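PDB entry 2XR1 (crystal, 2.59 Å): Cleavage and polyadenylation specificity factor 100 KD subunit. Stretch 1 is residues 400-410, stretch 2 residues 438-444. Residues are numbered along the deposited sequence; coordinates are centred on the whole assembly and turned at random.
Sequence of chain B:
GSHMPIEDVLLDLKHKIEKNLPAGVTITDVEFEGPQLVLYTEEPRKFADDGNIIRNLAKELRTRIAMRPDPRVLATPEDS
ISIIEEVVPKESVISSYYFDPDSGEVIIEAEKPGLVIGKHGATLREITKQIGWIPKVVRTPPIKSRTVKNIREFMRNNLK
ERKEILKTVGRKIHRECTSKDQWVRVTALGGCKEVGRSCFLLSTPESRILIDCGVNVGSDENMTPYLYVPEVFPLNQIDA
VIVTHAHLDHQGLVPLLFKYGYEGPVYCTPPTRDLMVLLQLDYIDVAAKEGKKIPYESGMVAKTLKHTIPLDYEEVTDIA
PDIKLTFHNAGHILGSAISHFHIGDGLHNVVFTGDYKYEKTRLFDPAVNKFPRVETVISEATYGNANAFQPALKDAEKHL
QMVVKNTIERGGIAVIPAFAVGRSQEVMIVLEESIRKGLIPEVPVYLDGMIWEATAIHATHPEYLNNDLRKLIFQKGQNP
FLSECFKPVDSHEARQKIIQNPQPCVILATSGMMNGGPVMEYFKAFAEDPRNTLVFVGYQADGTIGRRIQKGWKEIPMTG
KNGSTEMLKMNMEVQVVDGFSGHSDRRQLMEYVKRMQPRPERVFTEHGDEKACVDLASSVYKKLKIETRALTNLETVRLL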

ATOM      1  N   LEU B 400     -37.390   6.573 -26.052  1.00 41.34           N
ATOM      2  CA  LEU B 400     -37.283   5.182 -26.484  1.00 41.35           C
ATOM      3  C   LEU B 400     -38.485   4.772 -27.329  1.00 43.17           C
ATOM      4  O   LEU B 400     -38.328   4.062 -28.292  1.00 43.96           O
ATOM      5  CB  LEU B 400     -37.149   4.234 -25.308  1.00 40.17           C
ATOM      6  CG  LEU B 400     -36.796   2.802 -25.724  1.00 40.51           C
ATOM      7  CD1 LEU B 400     -35.554   2.861 -26.583  1.00 40.07           C
ATOM      8  CD2 LEU B 400     -36.581   1.899 -24.539  1.00 38.92           C
ATOM      9  N   GLN B 401     -39.678   5.211 -26.954  1.00 44.37           N
ATOM     10  CA  GLN B 401     -40.878   4.752 -27.609  1.00 46.89           C
ATOM     11  C   GLN B 401     -40.889   5.258 -29.019  1.00 48.47           C
ATOM     12  O   GLN B 401     -41.225   4.531 -29.923  1.00 49.62           O
ATOM     13  CB  GLN B 401     -42.132   5.222 -26.875  1.00 48.12           C
ATOM     14  CG  GLN B 401     -42.324   4.509 -25.556  1.00 48.28           C
ATOM     15  CD  GLN B 401     -43.418   5.111 -24.676  1.00 50.84           C
ATOM     16  OE1 GLN B 401     -43.576   6.334 -24.593  1.00 53.67           O
ATOM     17  NE2 GLN B 401     -44.180   4.244 -24.012  1.00 51.15           N
ATOM     18  N   MET B 402     -40.484   6.501 -29.205  1.00 48.74           N
ATOM     19  CA  MET B 402     -40.465   7.099 -30.520  1.00 50.63           C
ATOM     20  C   MET B 402     -39.419   6.475 -31.436  1.00 49.69           C
ATOM     21  O   MET B 402     -39.687   6.239 -32.614  1.00 51.34           O
ATOM     22  CB  MET B 402     -40.275   8.613 -30.418  1.00 51.50           C
ATOM     23  CG  MET B 402     -41.554   9.323 -29.900  1.00 55.92           C
ATOM     24  SD  MET B 402     -42.954   9.222 -31.083  1.00 65.95           S
ATOM     25  CE  MET B 402     -44.305   9.936 -30.130  1.00 67.72           C
ATOM     26  N   VAL B 403     -38.238   6.187 -30.915  1.00 47.11           N
ATOM     27  CA  VAL B 403     -37.216   5.545 -31.738  1.00 46.41           C
ATOM     28  C   VAL B 403     -37.673   4.158 -32.164  1.00 47.12           C
ATOM     29  O   VAL B 403     -37.544   3.792 -33.337  1.00 48.78           O
ATOM     30  CB  VAL B 403     -35.903   5.445 -31.022  1.00 44.32           C
ATOM     31  CG1 VAL B 403     -34.972   4.530 -31.758  1.00 43.32           C
ATOM     32  CG2 VAL B 403     -35.314   6.840 -30.853  1.00 43.84           C
ATOM     33  N   VAL B 404     -38.235   3.400 -31.231  1.00 45.77           N
ATOM     34  CA  VAL B 404     -38.679   2.054 -31.543  1.00 46.52           C
ATOM     35  C   VAL B 404     -39.921   2.079 -32.438  1.00 48.76           C
ATOM     36  O   VAL B 404     -39.998   1.322 -33.408  1.00 49.60           O
ATOM     37  CB  VAL B 404     -38.896   1.215 -30.275  1.00 45.14           C
ATOM     38  CG1 VAL B 404     -39.562  -0.086 -30.623  1.00 47.07           C
ATOM     39  CG2 VAL B 404     -37.550   0.934 -29.598  1.00 42.66           C
ATOM     40  N   LYS B 405     -40.846   2.992 -32.156  1.00 49.67           N
ATOM     41  CA  LYS B 405     -42.035   3.148 -32.983  1.00 52.58           C
ATOM     42  C   LYS B 405     -41.650   3.438 -34.409  1.00 54.41           C
ATOM     43  O   LYS B 405     -42.111   2.766 -35.331  1.00 56.37           O
ATOM     44  CB  LYS B 405     -42.906   4.286 -32.489  1.00 53.14           C
ATOM     45  CG  LYS B 405     -44.242   4.392 -33.191  1.00 56.49           C
ATOM     46  CD  LYS B 405     -44.707   5.834 -33.156  1.00 59.25           C
ATOM     47  CE  LYS B 405     -46.199   5.956 -32.985  1.00 62.48           C
ATOM     48  NZ  LYS B 405     -46.594   7.385 -33.010  1.00 65.78           N
ATOM     49  N   ASN B 406     -40.799   4.441 -34.583  1.00 54.28           N
ATOM     50  CA  ASN B 406     -40.407   4.855 -35.915  1.00 56.10           C
ATOM     51  C   ASN B 406     -39.692   3.707 -36.616  1.00 55.76           C
ATOM     52  O   ASN B 406     -40.040   3.397 -37.744  1.00 58.34           O
ATOM     53  CB  ASN B 406     -39.561   6.151 -35.905  1.00 55.93           C
ATOM     54  CG  ASN B 406     -40.356   7.400 -35.443  1.00 57.27           C
ATOM     55  OD1 ASN B 406     -41.583   7.482 -35.586  1.00 57.06           O
ATOM     56  ND2 ASN B 406     -39.625   8.388 -34.889  1.00 56.22           N
ATOM     57  N   THR B 407     -38.754   3.040 -35.951  1.00 53.40           N
ATOM     58  CA  THR B 407     -38.058   1.911 -36.580  1.00 53.78           C
ATOM     59  C   THR B 407     -39.021   0.832 -37.066  1.00 56.00           C
ATOM     60  O   THR B 407     -38.815   0.255 -38.117  1.00 57.18           O
ATOM     61  CB  THR B 407     -37.070   1.193 -35.643  1.00 51.67           C
ATOM     62  OG1 THR B 407     -35.997   2.062 -35.265  1.00 48.50           O
ATOM     63  CG2 THR B 407     -36.490  -0.006 -36.344  1.00 52.15           C
ATOM     64  N   ILE B 408     -40.062   0.530 -36.294  1.00 56.70           N
ATOM     65  CA  ILE B 408     -40.950  -0.566 -36.668  1.00 58.62           C
ATOM     66  C   ILE B 408     -41.882  -0.137 -37.792  1.00 62.21           C
ATOM     67  O   ILE B 408     -42.042  -0.839 -38.789  1.00 64.69           O
ATOM     68  CB  ILE B 408     -41.771  -1.076 -35.471  1.00 57.59           C
ATOM     69  CG1 ILE B 408     -40.880  -1.784 -34.449  1.00 54.82           C
ATOM     70  CG2 ILE B 408     -42.855  -2.023 -35.946  1.00 59.33           C
ATOM     71  CD1 ILE B 408     -39.808  -2.644 -35.048  1.00 54.37           C
ATOM     72  N   GLU B 409     -42.493   1.026 -37.635  1.00 63.15           N
ATOM     73  CA  GLU B 409     -43.457   1.497 -38.600  1.00 66.13           C
ATOM     74  C   GLU B 409     -42.852   1.618 -39.999  1.00 67.88           C
ATOM     75  O   GLU B 409     -43.586   1.585 -40.993  1.00 71.44           O
ATOM     76  CB  GLU B 409     -44.041   2.832 -38.155  1.00 66.27           C
ATOM     77  CG  GLU B 409     -45.235   2.699 -37.229  1.00 67.84           C
ATOM     78  CD  GLU B 409     -45.936   4.032 -37.016  1.00 71.91           C
ATOM     79  OE1 GLU B 409     -46.356   4.670 -38.012  1.00 75.56           O
ATOM     80  OE2 GLU B 409     -46.064   4.453 -35.850  1.00 73.48           O
ATOM     81  N   ARG B 410     -41.530   1.758 -40.089  1.00 66.33           N
ATOM     82  CA  ARG B 410     -40.860   1.801 -41.388  1.00 67.51           C
ATOM     83  C   ARG B 410     -40.188   0.462 -41.762  1.00 67.05           C
ATOM     84  O   ARG B 410     -39.363   0.413 -42.677  1.00 67.99           O
ATOM     85  CB  ARG B 410     -39.866   2.971 -41.429  1.00 66.66           C
ATOM     86  CG  ARG B 410     -38.484   2.668 -40.866  1.00 65.71           C
ATOM     87  CD  ARG B 410     -37.797   3.914 -40.331  1.00 65.98           C
ATOM     88  NE  ARG B 410     -36.382   3.676 -40.067  1.00 65.78           N
ATOM     89  CZ  ARG B 410     -35.698   4.174 -39.039  1.00 65.55           C
ATOM     90  NH1 ARG B 410     -36.299   4.928 -38.122  1.00 65.85           N
ATOM     91  NH2 ARG B 410     -34.401   3.888 -38.909  1.00 63.52           N
ATOM     92  N   GLY B 438     -50.586   0.636 -26.861  1.00 62.14           N
ATOM     93  CA  GLY B 438     -50.635   0.886 -28.306  1.00 63.42           C
ATOM     94  C   GLY B 438     -49.792   2.079 -28.754  1.00 62.07           C
ATOM     95  O   GLY B 438     -50.201   2.845 -29.622  1.00 64.07           O
ATOM     96  N   LEU B 439     -48.610   2.206 -28.164  1.00 58.96           N
ATOM     97  CA  LEU B 439     -47.711   3.343 -28.337  1.00 57.43           C
ATOM     98  C   LEU B 439     -46.421   2.918 -29.046  1.00 56.27           C
ATOM     99  O   LEU B 439     -45.706   3.748 -29.566  1.00 56.42           O
ATOM    100  CB  LEU B 439     -47.387   3.897 -26.956  1.00 55.48           C
ATOM    101  CG  LEU B 439     -47.344   5.376 -26.590  1.00 54.85           C
ATOM    102  CD1 LEU B 439     -48.591   6.154 -26.933  1.00 54.15           C
ATOM    103  CD2 LEU B 439     -47.071   5.433 -25.069  1.00 53.68           C
ATOM    104  N   ILE B 440     -46.097   1.633 -29.012  1.00 56.42           N
ATOM    105  CA  ILE B 440     -45.193   0.985 -29.978  1.00 56.61           C
ATOM    106  C   ILE B 440     -46.094  -0.074 -30.600  1.00 58.94           C
ATOM    107  O   ILE B 440     -47.067  -0.472 -29.962  1.00 60.67           O
ATOM    108  CB  ILE B 440     -44.017   0.246 -29.286  1.00 54.36           C
ATOM    109  CG1 ILE B 440     -43.137   1.198 -28.492  1.00 52.69           C
ATOM    110  CG2 ILE B 440     -43.140  -0.490 -30.278  1.00 54.54           C
ATOM    111  CD1 ILE B 440     -42.062   0.455 -27.660  1.00 48.36           C
ATOM    112  N   PRO B 441     -45.815  -0.529 -31.835  1.00 60.28           N
ATOM    113  CA  PRO B 441     -46.704  -1.565 -32.427  1.00 62.28           C
ATOM    114  C   PRO B 441     -46.466  -2.960 -31.861  1.00 61.59           C
ATOM    115  O   PRO B 441     -45.347  -3.277 -31.474  1.00 59.18           O
ATOM    116  CB  PRO B 441     -46.333  -1.548 -33.912  1.00 63.77           C
ATOM    117  CG  PRO B 441     -45.632  -0.238 -34.122  1.00 63.58           C
ATOM    118  CD  PRO B 441     -44.895   0.033 -32.838  1.00 60.10           C
ATOM    119  N   GLU B 442     -47.503  -3.794 -31.815  1.00 63.60           N
ATOM    120  CA  GLU B 442     -47.342  -5.148 -31.273  1.00 63.63           C
ATOM    121  C   GLU B 442     -46.386  -5.924 -32.187  1.00 63.10           C
ATOM    122  O   GLU B 442     -46.653  -6.133 -33.370  1.00 65.48           O
ATOM    123  CB  GLU B 442     -48.677  -5.883 -31.075  1.00 66.18           C
ATOM    124  CG  GLU B 442     -49.833  -4.980 -30.569  1.00 69.27           C
ATOM    125  CD  GLU B 442     -50.936  -5.733 -29.816  1.00 71.76           C
ATOM    126  OE1 GLU B 442     -51.485  -6.720 -30.377  1.00 72.45           O
ATOM    127  OE2 GLU B 442     -51.245  -5.314 -28.661  1.00 70.92           O
ATOM    128  N   VAL B 443     -45.253  -6.302 -31.605  1.00 60.42           N
ATOM    129  CA  VAL B 443     -44.117  -6.868 -32.315  1.00 59.34           C
ATOM    130  C   VAL B 443     -43.313  -7.638 -31.257  1.00 57.30           C
ATOM    131  O   VAL B 443     -43.390  -7.304 -30.074  1.00 54.97           O
ATOM    132  CB  VAL B 443     -43.262  -5.743 -32.986  1.00 58.24           C
ATOM    133  CG1 VAL B 443     -42.143  -5.245 -32.067  1.00 54.47           C
ATOM    134  CG2 VAL B 443     -42.676  -6.216 -34.246  1.00 59.13           C
ATOM    135  N   PRO B 444     -42.593  -8.695 -31.665  1.00 57.87           N
ATOM    136  CA  PRO B 444     -41.847  -9.564 -30.733  1.00 56.41           C
ATOM    137  C   PRO B 444     -40.588  -8.928 -30.194  1.00 54.02           C
ATOM    138  O   PRO B 444     -39.755  -8.460 -30.961  1.00 54.42           O
ATOM    139  CB  PRO B 444     -41.480 -10.785 -31.580  1.00 58.13           C
ATOM    140  CG  PRO B 444     -41.778 -10.412 -33.012  1.00 60.35           C
ATOM    141  CD  PRO B 444     -42.757  -9.302 -32.997  1.00 60.41           C
TER

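Residues 400-409 form the tail of a helix that begins earlier in the chain. Its i to i+4 hydrogen bonds run through the stretch, from Val-404 N to Leu-400 O at 3.0 Å to Arg-410 N to Asn-406 O at 3.2 Å; a weak bond from Ile-408 N to Lys-405 O, also 3.2 Å, accompanies the regular one from Ile-408 N to Val-404 O at 3.0 Å. Arg-410, at phi/psi -101/15, is the first residue to leave helical values. The second stretch has no regular structure. Gly-438 sits at a positive phi (56/40), a conformation that favours glycine, and from Ile-440 to Pro-444 every psi lies between 117° and 155°, so the chain is extended as it passes the helix. The nearest pair of CA atoms across the stretches is Lys-405 and Ile-440, 4.9 Å apart. No hydrogen bond joins the stretches, so the 428 Å² buried between them, both sides summed, rests on packing.

The order of contacts shows how the segments run. Gln-401 meets Leu-439 and Ile-440, Val-404 meets Ile-440, and Ile-408 meets Pro-441 and Val-443: positions three and four residues apart, roughly one helical turn, present successive side chains to the extended segment, and both chains advance in the same sense.

Ile-440 is buried. Its CA-to-CB bond points sideways, yet the end of the side chain comes nearer the helix, with CG2 3.6 Å from CG1 of Val-404, a close apolar contact. Its CG1 also lies 4.1 Å from the backbone O of Gln-401. Gln-401 O already accepts a hydrogen bond from Lys-405 N at 2.7 Å, so the isoleucine packs against an occupied carbonyl.

Ile-408 points toward the second stretch, and Pro-441 and Val-443 point toward the helix. Ile-408 CG2 reaches Pro-441 CG at 3.8 Å, while its CG1 makes a looser contact with Val-443 CG1 at 4.4 Å, so the isoleucine touches both residues. The proline ring also lies along the helix surface, with CD 4.2 Å from Lys-405 CA and CG 4.3 Å from Glu-409 CG.

At the other end, Gln-401 NE2 approaches Leu-439 CD2 at 3.3 Å. This is a tight polar-to-apolar contact, and the amide nitrogen is hydrogen-bonded elsewhere in the structure. Lys-405 contributes through its aliphatic part: CG is 4.0 Å from Leu-439 O, a carbon-to-oxygen approach, and its amine makes no salt bridge across the contact.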